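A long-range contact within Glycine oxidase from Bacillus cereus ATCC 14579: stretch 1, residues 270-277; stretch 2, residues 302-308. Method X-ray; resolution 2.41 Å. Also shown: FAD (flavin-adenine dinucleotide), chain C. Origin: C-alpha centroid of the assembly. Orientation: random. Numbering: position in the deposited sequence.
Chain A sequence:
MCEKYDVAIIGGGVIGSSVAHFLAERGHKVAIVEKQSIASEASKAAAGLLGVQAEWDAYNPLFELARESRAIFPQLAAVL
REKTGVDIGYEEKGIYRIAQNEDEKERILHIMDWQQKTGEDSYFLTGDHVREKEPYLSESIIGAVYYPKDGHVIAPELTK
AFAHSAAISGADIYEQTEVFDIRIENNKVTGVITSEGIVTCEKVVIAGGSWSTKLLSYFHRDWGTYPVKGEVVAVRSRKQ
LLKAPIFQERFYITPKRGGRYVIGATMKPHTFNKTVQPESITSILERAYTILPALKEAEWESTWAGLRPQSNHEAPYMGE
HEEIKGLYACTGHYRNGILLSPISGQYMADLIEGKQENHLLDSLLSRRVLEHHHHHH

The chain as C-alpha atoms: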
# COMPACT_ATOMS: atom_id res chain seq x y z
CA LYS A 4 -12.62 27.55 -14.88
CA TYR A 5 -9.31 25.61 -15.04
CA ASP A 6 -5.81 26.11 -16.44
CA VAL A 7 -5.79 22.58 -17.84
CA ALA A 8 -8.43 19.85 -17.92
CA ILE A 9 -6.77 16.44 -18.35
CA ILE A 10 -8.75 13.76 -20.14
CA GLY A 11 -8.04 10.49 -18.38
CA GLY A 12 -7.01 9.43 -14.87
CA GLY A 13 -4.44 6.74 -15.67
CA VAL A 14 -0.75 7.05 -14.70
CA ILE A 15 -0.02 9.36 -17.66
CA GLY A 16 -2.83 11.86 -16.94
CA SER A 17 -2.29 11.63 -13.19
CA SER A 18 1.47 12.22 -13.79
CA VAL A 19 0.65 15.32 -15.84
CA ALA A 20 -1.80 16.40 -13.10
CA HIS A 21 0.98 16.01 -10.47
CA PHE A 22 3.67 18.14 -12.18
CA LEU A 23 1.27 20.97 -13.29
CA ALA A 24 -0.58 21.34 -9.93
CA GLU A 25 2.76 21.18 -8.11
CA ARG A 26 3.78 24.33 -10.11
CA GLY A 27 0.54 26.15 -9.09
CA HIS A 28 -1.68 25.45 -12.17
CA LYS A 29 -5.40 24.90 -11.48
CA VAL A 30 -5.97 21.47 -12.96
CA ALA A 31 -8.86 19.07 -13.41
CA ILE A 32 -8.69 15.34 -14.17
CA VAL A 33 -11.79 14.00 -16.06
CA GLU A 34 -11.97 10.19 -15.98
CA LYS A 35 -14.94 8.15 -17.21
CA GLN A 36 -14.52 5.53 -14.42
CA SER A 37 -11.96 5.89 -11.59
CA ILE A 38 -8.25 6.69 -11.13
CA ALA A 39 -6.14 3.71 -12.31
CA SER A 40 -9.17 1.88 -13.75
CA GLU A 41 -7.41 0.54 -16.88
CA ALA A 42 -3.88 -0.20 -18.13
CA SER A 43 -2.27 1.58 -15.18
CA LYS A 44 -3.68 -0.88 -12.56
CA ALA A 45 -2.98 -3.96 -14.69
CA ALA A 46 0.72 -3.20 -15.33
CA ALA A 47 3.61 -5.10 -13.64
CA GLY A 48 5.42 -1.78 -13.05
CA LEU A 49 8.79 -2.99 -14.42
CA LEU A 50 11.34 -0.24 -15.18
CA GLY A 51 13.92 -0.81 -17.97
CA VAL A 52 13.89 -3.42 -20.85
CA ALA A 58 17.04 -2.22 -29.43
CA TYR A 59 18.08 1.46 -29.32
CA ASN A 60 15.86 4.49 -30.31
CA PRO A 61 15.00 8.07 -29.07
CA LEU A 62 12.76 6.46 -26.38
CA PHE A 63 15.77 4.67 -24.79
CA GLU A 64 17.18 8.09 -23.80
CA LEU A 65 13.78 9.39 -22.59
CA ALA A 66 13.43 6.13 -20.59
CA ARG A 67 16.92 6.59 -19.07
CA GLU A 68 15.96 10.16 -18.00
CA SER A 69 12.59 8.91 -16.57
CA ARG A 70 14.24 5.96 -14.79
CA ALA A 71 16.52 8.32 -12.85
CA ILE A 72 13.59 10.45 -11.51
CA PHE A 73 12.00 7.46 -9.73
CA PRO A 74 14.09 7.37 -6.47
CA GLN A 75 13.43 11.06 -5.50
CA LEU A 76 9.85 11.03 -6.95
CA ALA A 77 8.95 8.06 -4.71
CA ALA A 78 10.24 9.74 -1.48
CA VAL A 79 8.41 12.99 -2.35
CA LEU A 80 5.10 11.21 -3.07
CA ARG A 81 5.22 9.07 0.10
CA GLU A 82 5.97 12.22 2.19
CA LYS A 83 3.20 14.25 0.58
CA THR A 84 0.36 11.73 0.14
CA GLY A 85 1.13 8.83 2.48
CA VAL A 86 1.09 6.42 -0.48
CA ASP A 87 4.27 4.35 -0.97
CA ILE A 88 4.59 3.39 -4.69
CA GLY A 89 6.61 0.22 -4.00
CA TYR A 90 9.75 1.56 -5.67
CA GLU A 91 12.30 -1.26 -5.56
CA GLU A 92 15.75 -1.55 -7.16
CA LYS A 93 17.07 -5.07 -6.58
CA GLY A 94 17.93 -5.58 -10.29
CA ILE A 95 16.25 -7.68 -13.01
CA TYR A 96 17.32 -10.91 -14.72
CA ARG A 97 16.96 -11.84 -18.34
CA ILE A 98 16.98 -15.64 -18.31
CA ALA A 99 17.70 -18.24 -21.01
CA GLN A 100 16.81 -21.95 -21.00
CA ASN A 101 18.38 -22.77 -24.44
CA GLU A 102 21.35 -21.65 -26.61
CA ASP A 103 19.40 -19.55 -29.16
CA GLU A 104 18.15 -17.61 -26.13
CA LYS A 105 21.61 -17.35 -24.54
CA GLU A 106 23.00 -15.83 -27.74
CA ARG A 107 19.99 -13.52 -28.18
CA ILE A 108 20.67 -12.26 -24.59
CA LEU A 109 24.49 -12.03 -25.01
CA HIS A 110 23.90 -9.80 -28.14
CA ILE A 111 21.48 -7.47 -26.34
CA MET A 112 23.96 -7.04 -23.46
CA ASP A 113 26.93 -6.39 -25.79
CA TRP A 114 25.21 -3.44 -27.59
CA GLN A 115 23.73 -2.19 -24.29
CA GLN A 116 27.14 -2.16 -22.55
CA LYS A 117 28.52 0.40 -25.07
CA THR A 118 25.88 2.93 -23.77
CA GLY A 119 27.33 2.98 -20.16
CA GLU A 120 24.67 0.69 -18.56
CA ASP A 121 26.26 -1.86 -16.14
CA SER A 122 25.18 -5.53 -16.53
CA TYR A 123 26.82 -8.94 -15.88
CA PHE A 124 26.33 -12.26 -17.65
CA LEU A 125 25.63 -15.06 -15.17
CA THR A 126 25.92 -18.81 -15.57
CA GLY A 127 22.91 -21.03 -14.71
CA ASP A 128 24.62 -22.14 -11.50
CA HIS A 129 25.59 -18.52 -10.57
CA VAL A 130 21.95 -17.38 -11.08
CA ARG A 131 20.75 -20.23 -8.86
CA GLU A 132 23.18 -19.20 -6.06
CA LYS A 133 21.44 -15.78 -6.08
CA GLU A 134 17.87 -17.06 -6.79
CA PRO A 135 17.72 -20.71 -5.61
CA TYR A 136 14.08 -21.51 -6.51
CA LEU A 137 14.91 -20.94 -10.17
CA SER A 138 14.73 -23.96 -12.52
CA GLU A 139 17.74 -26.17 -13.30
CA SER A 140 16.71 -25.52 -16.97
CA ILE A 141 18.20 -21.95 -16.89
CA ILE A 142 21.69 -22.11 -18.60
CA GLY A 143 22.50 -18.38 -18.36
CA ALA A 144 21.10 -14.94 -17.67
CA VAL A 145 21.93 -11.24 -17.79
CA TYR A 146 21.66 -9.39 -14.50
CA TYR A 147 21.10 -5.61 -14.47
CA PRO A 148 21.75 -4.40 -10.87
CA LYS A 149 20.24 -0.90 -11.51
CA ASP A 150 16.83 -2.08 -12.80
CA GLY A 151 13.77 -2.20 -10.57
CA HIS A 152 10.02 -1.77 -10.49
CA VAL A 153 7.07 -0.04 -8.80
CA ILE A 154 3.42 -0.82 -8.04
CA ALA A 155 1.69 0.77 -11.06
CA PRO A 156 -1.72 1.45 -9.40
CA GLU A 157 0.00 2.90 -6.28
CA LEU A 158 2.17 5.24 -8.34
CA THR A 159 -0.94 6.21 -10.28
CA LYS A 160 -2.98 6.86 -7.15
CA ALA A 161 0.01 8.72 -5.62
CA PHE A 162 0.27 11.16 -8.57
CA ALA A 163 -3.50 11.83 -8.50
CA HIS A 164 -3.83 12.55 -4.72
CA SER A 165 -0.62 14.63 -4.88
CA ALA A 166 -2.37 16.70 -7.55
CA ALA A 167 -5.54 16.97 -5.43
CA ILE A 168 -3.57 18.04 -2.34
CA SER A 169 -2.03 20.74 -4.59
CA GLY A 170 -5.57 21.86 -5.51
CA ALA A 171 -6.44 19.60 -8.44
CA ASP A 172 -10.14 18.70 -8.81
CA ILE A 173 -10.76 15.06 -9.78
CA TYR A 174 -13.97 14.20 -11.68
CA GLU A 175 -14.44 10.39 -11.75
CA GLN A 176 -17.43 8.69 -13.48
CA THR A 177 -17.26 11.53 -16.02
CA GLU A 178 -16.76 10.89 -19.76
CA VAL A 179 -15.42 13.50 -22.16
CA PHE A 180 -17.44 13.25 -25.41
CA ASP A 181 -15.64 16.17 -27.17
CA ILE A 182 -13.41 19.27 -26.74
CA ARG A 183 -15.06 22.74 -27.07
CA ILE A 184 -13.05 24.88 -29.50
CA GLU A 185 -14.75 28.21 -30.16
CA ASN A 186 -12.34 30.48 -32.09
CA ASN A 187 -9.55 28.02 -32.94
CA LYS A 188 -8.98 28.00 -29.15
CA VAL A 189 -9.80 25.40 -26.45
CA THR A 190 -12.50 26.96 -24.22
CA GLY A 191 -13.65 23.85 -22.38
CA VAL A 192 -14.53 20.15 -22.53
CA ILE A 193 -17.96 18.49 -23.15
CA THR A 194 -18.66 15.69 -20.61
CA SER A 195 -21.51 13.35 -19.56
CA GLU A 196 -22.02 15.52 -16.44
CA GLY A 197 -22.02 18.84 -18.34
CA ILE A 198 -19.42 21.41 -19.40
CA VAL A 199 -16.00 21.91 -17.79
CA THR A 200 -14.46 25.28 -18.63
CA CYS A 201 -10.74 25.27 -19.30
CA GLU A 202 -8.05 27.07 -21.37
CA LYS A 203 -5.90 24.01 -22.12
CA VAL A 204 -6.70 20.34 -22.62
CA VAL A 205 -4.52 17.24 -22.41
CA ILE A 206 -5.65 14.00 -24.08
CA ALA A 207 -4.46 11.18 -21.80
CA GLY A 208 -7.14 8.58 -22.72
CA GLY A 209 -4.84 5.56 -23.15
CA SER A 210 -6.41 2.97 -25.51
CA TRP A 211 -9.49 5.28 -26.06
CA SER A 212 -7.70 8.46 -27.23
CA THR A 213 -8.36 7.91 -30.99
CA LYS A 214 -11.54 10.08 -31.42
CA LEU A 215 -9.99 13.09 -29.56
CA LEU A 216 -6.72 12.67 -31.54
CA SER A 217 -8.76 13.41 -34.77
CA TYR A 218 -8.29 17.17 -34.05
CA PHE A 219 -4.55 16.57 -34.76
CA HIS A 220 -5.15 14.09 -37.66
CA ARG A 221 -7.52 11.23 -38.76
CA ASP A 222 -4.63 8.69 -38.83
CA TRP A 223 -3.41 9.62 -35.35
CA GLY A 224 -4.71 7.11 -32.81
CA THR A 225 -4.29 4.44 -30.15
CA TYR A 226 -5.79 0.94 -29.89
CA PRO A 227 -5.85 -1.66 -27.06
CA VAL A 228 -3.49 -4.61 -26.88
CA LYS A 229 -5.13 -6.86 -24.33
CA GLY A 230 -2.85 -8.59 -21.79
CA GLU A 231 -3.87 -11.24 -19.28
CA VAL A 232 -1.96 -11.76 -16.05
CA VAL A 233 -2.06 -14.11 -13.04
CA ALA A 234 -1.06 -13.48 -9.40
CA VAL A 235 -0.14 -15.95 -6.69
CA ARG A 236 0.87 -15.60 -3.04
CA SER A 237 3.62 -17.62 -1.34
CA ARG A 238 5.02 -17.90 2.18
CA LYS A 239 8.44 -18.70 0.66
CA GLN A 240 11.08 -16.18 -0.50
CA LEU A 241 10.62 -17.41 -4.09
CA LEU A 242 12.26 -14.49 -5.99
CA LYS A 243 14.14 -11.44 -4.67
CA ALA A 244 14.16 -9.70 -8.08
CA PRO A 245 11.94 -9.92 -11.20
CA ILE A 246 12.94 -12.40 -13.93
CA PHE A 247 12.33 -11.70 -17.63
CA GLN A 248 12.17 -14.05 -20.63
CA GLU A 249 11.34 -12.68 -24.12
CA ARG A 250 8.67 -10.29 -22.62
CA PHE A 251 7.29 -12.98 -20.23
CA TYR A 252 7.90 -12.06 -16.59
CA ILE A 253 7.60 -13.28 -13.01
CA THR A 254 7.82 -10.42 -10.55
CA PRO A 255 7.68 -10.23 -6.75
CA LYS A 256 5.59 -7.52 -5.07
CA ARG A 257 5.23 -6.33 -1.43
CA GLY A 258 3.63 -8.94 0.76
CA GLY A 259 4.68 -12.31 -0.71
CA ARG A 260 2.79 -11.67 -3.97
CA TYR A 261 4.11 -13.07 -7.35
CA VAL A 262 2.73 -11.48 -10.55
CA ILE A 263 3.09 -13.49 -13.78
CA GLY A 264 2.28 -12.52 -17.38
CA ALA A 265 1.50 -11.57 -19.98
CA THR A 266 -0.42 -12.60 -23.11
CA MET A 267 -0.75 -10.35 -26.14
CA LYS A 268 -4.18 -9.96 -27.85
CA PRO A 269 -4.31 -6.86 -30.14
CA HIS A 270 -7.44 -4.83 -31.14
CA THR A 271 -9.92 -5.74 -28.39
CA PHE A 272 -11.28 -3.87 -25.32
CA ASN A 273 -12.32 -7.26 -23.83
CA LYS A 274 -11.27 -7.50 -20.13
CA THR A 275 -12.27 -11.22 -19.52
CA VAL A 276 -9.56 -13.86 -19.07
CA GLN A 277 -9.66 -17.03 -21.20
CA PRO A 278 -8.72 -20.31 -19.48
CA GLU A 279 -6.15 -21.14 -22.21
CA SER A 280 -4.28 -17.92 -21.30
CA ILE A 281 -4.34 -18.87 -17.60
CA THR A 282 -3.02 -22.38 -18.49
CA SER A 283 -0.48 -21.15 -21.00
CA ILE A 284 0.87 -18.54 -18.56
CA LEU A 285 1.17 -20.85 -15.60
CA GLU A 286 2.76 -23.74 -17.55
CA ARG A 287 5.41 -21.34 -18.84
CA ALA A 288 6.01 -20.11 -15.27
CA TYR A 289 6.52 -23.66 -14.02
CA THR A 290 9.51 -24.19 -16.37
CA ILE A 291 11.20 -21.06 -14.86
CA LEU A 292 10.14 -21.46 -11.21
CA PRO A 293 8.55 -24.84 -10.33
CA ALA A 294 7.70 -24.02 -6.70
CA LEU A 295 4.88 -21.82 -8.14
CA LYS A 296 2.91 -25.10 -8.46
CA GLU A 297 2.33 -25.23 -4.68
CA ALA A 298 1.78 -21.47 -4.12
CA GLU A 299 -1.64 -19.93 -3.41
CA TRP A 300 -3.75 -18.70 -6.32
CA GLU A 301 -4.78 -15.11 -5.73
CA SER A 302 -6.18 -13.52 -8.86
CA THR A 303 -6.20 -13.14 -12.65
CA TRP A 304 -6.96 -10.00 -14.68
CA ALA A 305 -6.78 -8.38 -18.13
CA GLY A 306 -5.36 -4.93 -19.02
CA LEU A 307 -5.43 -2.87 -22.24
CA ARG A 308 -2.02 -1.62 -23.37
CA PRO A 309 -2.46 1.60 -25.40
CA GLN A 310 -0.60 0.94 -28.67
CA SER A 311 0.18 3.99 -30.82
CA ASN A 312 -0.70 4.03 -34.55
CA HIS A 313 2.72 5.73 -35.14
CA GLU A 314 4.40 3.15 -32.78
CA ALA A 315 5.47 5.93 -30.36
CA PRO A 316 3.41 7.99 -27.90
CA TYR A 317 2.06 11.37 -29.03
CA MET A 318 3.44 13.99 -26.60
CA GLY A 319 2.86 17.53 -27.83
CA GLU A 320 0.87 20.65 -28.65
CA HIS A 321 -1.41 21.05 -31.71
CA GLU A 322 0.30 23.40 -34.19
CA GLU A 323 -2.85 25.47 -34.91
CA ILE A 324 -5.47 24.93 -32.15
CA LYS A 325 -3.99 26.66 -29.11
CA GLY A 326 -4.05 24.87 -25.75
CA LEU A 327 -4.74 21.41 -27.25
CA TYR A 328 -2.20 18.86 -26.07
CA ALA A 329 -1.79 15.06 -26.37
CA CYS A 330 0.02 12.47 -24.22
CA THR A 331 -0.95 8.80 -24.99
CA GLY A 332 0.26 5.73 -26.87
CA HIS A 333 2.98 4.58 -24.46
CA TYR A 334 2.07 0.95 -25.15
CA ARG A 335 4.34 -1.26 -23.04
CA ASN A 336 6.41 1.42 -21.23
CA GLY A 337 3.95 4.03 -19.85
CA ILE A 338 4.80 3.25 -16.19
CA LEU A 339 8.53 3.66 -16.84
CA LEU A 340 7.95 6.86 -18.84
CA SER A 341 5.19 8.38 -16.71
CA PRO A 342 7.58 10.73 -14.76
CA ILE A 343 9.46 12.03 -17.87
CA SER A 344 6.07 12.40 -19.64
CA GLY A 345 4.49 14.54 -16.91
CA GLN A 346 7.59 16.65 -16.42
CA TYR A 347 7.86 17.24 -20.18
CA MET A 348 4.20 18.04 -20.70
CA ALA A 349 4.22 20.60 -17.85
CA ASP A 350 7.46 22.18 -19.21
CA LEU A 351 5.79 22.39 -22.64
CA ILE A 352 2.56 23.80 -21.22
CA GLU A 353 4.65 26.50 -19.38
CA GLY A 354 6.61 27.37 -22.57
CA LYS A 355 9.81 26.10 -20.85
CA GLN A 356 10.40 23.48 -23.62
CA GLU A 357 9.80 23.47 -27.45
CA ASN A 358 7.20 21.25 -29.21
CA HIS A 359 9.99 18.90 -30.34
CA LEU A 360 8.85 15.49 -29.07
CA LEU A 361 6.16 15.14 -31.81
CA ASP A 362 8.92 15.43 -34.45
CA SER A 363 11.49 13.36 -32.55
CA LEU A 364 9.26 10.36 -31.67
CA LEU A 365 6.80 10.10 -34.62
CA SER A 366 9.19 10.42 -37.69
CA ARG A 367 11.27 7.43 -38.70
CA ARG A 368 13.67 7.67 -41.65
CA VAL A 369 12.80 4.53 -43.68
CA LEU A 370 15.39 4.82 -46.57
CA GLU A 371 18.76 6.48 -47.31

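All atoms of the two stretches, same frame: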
# COMPACT_ATOMS: atom_id res chain seq x y z
N HIS A 270 -6.15 -5.34 -30.62
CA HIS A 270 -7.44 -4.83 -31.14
C HIS A 270 -8.64 -5.50 -30.45
O HIS A 270 -9.52 -6.01 -31.12
CB HIS A 270 -7.49 -4.93 -32.67
CG HIS A 270 -6.61 -3.93 -33.35
ND1 HIS A 270 -5.39 -4.27 -33.94
CD2 HIS A 270 -6.77 -2.60 -33.53
CE1 HIS A 270 -4.84 -3.19 -34.44
NE2 HIS A 270 -5.66 -2.15 -34.19
N THR A 271 -8.68 -5.43 -29.12
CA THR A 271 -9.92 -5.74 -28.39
C THR A 271 -9.89 -5.03 -27.04
O THR A 271 -8.86 -4.96 -26.40
CB THR A 271 -10.12 -7.25 -28.25
OG1 THR A 271 -11.40 -7.49 -27.67
CG2 THR A 271 -9.11 -7.92 -27.36
N PHE A 272 -11.05 -4.50 -26.64
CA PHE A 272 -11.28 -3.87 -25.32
C PHE A 272 -11.75 -4.91 -24.29
O PHE A 272 -12.01 -4.57 -23.13
CB PHE A 272 -12.29 -2.72 -25.44
CG PHE A 272 -11.83 -1.57 -26.29
CD1 PHE A 272 -12.05 -1.55 -27.66
CD2 PHE A 272 -11.15 -0.50 -25.73
CE1 PHE A 272 -11.61 -0.49 -28.44
CE2 PHE A 272 -10.72 0.57 -26.50
CZ PHE A 272 -10.95 0.57 -27.86
N ASN A 273 -11.83 -6.18 -24.69
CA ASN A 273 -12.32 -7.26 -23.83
C ASN A 273 -11.43 -7.49 -22.60
O ASN A 273 -10.26 -7.81 -22.73
CB ASN A 273 -12.41 -8.56 -24.61
CG ASN A 273 -13.35 -9.52 -23.93
OD1 ASN A 273 -14.56 -9.38 -24.07
ND2 ASN A 273 -12.81 -10.41 -23.14
N LYS A 274 -12.01 -7.38 -21.39
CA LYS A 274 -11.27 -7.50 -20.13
C LYS A 274 -11.51 -8.85 -19.41
O LYS A 274 -11.11 -8.98 -18.27
CB LYS A 274 -11.65 -6.40 -19.15
CG LYS A 274 -11.66 -4.96 -19.67
CD LYS A 274 -10.48 -4.08 -19.29
CE LYS A 274 -10.14 -4.05 -17.81
NZ LYS A 274 -10.61 -2.80 -17.15
N THR A 275 -12.18 -9.83 -20.04
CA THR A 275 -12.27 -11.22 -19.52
C THR A 275 -10.95 -11.96 -19.73
O THR A 275 -10.20 -11.62 -20.62
CB THR A 275 -13.36 -12.06 -20.23
OG1 THR A 275 -13.03 -12.24 -21.62
CG2 THR A 275 -14.75 -11.46 -20.14
N VAL A 276 -10.74 -13.05 -19.00
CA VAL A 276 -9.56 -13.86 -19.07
C VAL A 276 -9.98 -15.26 -19.55
O VAL A 276 -10.81 -15.91 -18.92
CB VAL A 276 -8.88 -13.93 -17.68
CG1 VAL A 276 -7.67 -14.86 -17.67
CG2 VAL A 276 -8.50 -12.55 -17.16
N GLN A 277 -9.37 -15.71 -20.64
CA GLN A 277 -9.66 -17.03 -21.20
C GLN A 277 -8.86 -18.06 -20.43
O GLN A 277 -7.72 -17.82 -20.05
CB GLN A 277 -9.33 -17.08 -22.69
CG GLN A 277 -10.41 -16.47 -23.55
CD GLN A 277 -10.73 -15.07 -23.14
OE1 GLN A 277 -9.98 -14.14 -23.42
NE2 GLN A 277 -11.86 -14.89 -22.48
N SER A 302 -5.33 -14.27 -7.93
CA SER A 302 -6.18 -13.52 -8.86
C SER A 302 -5.68 -13.65 -10.29
O SER A 302 -4.57 -14.10 -10.50
CB SER A 302 -6.04 -12.09 -8.44
OG SER A 302 -7.14 -11.32 -8.81
N THR A 303 -6.52 -13.22 -11.22
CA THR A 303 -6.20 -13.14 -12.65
C THR A 303 -6.90 -11.90 -13.19
O THR A 303 -7.96 -11.59 -12.71
CB THR A 303 -6.58 -14.41 -13.40
OG1 THR A 303 -6.13 -14.15 -14.72
CG2 THR A 303 -8.06 -14.69 -13.41
N TRP A 304 -6.29 -11.20 -14.13
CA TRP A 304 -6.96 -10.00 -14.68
C TRP A 304 -6.45 -9.72 -16.08
O TRP A 304 -5.48 -10.32 -16.49
CB TRP A 304 -6.78 -8.79 -13.77
CG TRP A 304 -5.36 -8.34 -13.66
CD1 TRP A 304 -4.68 -7.54 -14.51
CD2 TRP A 304 -4.45 -8.68 -12.61
NE1 TRP A 304 -3.41 -7.35 -14.07
CE2 TRP A 304 -3.24 -8.04 -12.91
CE3 TRP A 304 -4.53 -9.46 -11.47
CZ2 TRP A 304 -2.12 -8.14 -12.09
CZ3 TRP A 304 -3.43 -9.56 -10.66
CH2 TRP A 304 -2.24 -8.93 -10.98
N ALA A 305 -7.12 -8.79 -16.76
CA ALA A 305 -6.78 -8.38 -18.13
C ALA A 305 -6.67 -6.86 -18.18
O ALA A 305 -7.53 -6.21 -17.63
CB ALA A 305 -7.84 -8.87 -19.07
N GLY A 306 -5.63 -6.35 -18.83
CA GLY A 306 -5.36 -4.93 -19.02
C GLY A 306 -5.14 -4.59 -20.48
O GLY A 306 -4.75 -5.45 -21.26
N LEU A 307 -5.38 -3.32 -20.83
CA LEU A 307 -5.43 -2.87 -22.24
C LEU A 307 -4.29 -1.88 -22.51
O LEU A 307 -4.44 -0.67 -22.29
CB LEU A 307 -6.80 -2.22 -22.51
CG LEU A 307 -8.00 -3.10 -22.18
CD1 LEU A 307 -9.30 -2.44 -22.61
CD2 LEU A 307 -7.87 -4.48 -22.82
N ARG A 308 -3.16 -2.42 -22.99
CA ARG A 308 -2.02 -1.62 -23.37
C ARG A 308 -2.40 -0.69 -24.50
O ARG A 308 -2.84 -1.13 -25.57
CB ARG A 308 -0.85 -2.46 -23.88
CG ARG A 308 -0.41 -3.59 -22.96
CD ARG A 308 0.58 -4.46 -23.72
NE ARG A 308 1.01 -5.62 -22.98
CZ ARG A 308 0.42 -6.80 -23.07
NH1 ARG A 308 -0.78 -6.88 -23.61
NH2 ARG A 308 1.06 -7.88 -22.64
PA FAD C . -4.76 4.12 -18.91
O1A FAD C . -4.22 3.70 -17.60
O2A FAD C . -5.62 3.12 -19.64
O5B FAD C . -5.50 5.49 -18.67
C5B FAD C . -6.41 5.96 -19.60
C4B FAD C . -7.56 6.47 -18.77
O4B FAD C . -8.31 7.38 -19.56
C3B FAD C . -8.51 5.37 -18.36
O3B FAD C . -8.60 5.39 -16.92
C2B FAD C . -9.85 5.71 -19.00
O2B FAD C . -10.94 5.56 -18.07
C1B FAD C . -9.70 7.18 -19.29
N9A FAD C . -10.47 7.70 -20.41
C8A FAD C . -10.40 7.25 -21.68
N7A FAD C . -11.23 7.96 -22.47
C5A FAD C . -11.79 8.91 -21.70
C6A FAD C . -12.75 9.99 -21.94
N6A FAD C . -13.24 10.14 -23.19
N1A FAD C . -13.14 10.74 -20.88
C2A FAD C . -12.65 10.51 -19.65
N3A FAD C . -11.76 9.53 -19.37
C4A FAD C . -11.30 8.73 -20.34
N1 FAD C . 4.37 -0.54 -18.45
C2 FAD C . 5.63 -0.48 -17.91
O2 FAD C . 6.19 0.63 -17.98
N3 FAD C . 6.22 -1.55 -17.32
C4 FAD C . 5.56 -2.72 -17.21
O4 FAD C . 6.04 -3.74 -16.64
C4X FAD C . 4.21 -2.84 -17.81
N5 FAD C . 3.52 -3.99 -17.78
C5X FAD C . 2.28 -4.07 -18.30
C6 FAD C . 1.58 -5.26 -18.22
C7 FAD C . 0.31 -5.36 -18.77
C7M FAD C . -0.45 -6.67 -18.70
C8 FAD C . -0.31 -4.20 -19.40
C8M FAD C . -1.71 -4.28 -19.99
C9 FAD C . 0.37 -3.03 -19.48
C9A FAD C . 1.64 -2.90 -18.95
N10 FAD C . 2.33 -1.68 -19.01
C10 FAD C . 3.63 -1.65 -18.45
C1' FAD C . 1.83 -0.50 -19.71
C2' FAD C . 1.09 0.56 -18.95
O2' FAD C . -0.02 -0.08 -18.30
C3' FAD C . 0.61 1.59 -19.95
O3' FAD C . 1.60 1.88 -20.98
C4' FAD C . 0.11 2.80 -19.15
O4' FAD C . -0.77 2.36 -18.09
C5' FAD C . -0.70 3.75 -19.98
O5' FAD C . -1.29 4.68 -19.08
P FAD C . -2.43 5.66 -19.61
O1P FAD C . -2.07 6.21 -20.94
O2P FAD C . -2.79 6.57 -18.47
O3P FAD C . -3.57 4.55 -19.93

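Residues 302-308 form one length of a longer strand, while 270-277 cross beside it as irregular chain, without helix or strand, until Gln277 takes the N-cap position of a helix. The two run in opposite senses: Phe272 lies nearest Leu307, with CA atoms 6.7 Å apart, and Lys274 nearest Ala305, at 5.0 Å between CA atoms. No hydrogen bond links them, so the contact, 388 Å² in all, rests on packing.

The strand's alternation sets the pattern. Thr303, Ala305 and Leu307 direct their CA-to-CB bonds toward the loop, while Trp304 points away and Gly306 has no side chain. The three differ in size, and each meets the loop in its own way. At Ala305 the chains come close, and the small methyl suits the narrow gap: its CB lies 3.4 Å from Lys274 O. Val276, the loop residue pointing toward the strand, fills the next space, with CG2 3.7 Å from Trp304 C and 4.2 Å from Ala305 CB, and CG1 3.4 Å from Thr303 OG1. That hydroxyl is hydrogen-bonded elsewhere in the structure, so it can sit against a methyl without going unsatisfied.

Where the backbones stand farther apart, Leu307 spans the gap. Buried, with chi1 m and chi2 t, it places CD1 3.5 Å from Phe272 O and CD2 3.7 Å from Thr271 O. CD1 also meets Phe272 CD2 at 4.1 Å, approaching the ring obliquely, and Lys274 CD at 3.9 Å; the lysine thus lends its aliphatic part to the contact. Within the loop, Asn273 N donates to Thr271 OG1 at 3.3 Å, a bond inside the stretch whose Thr271 O and Phe272 O lie against Leu307.

Behind the strand lies the flavin: Gly306 C is 3.5 Å from FAD C8M, and a CB at Gly306 would be crowded by that methyl.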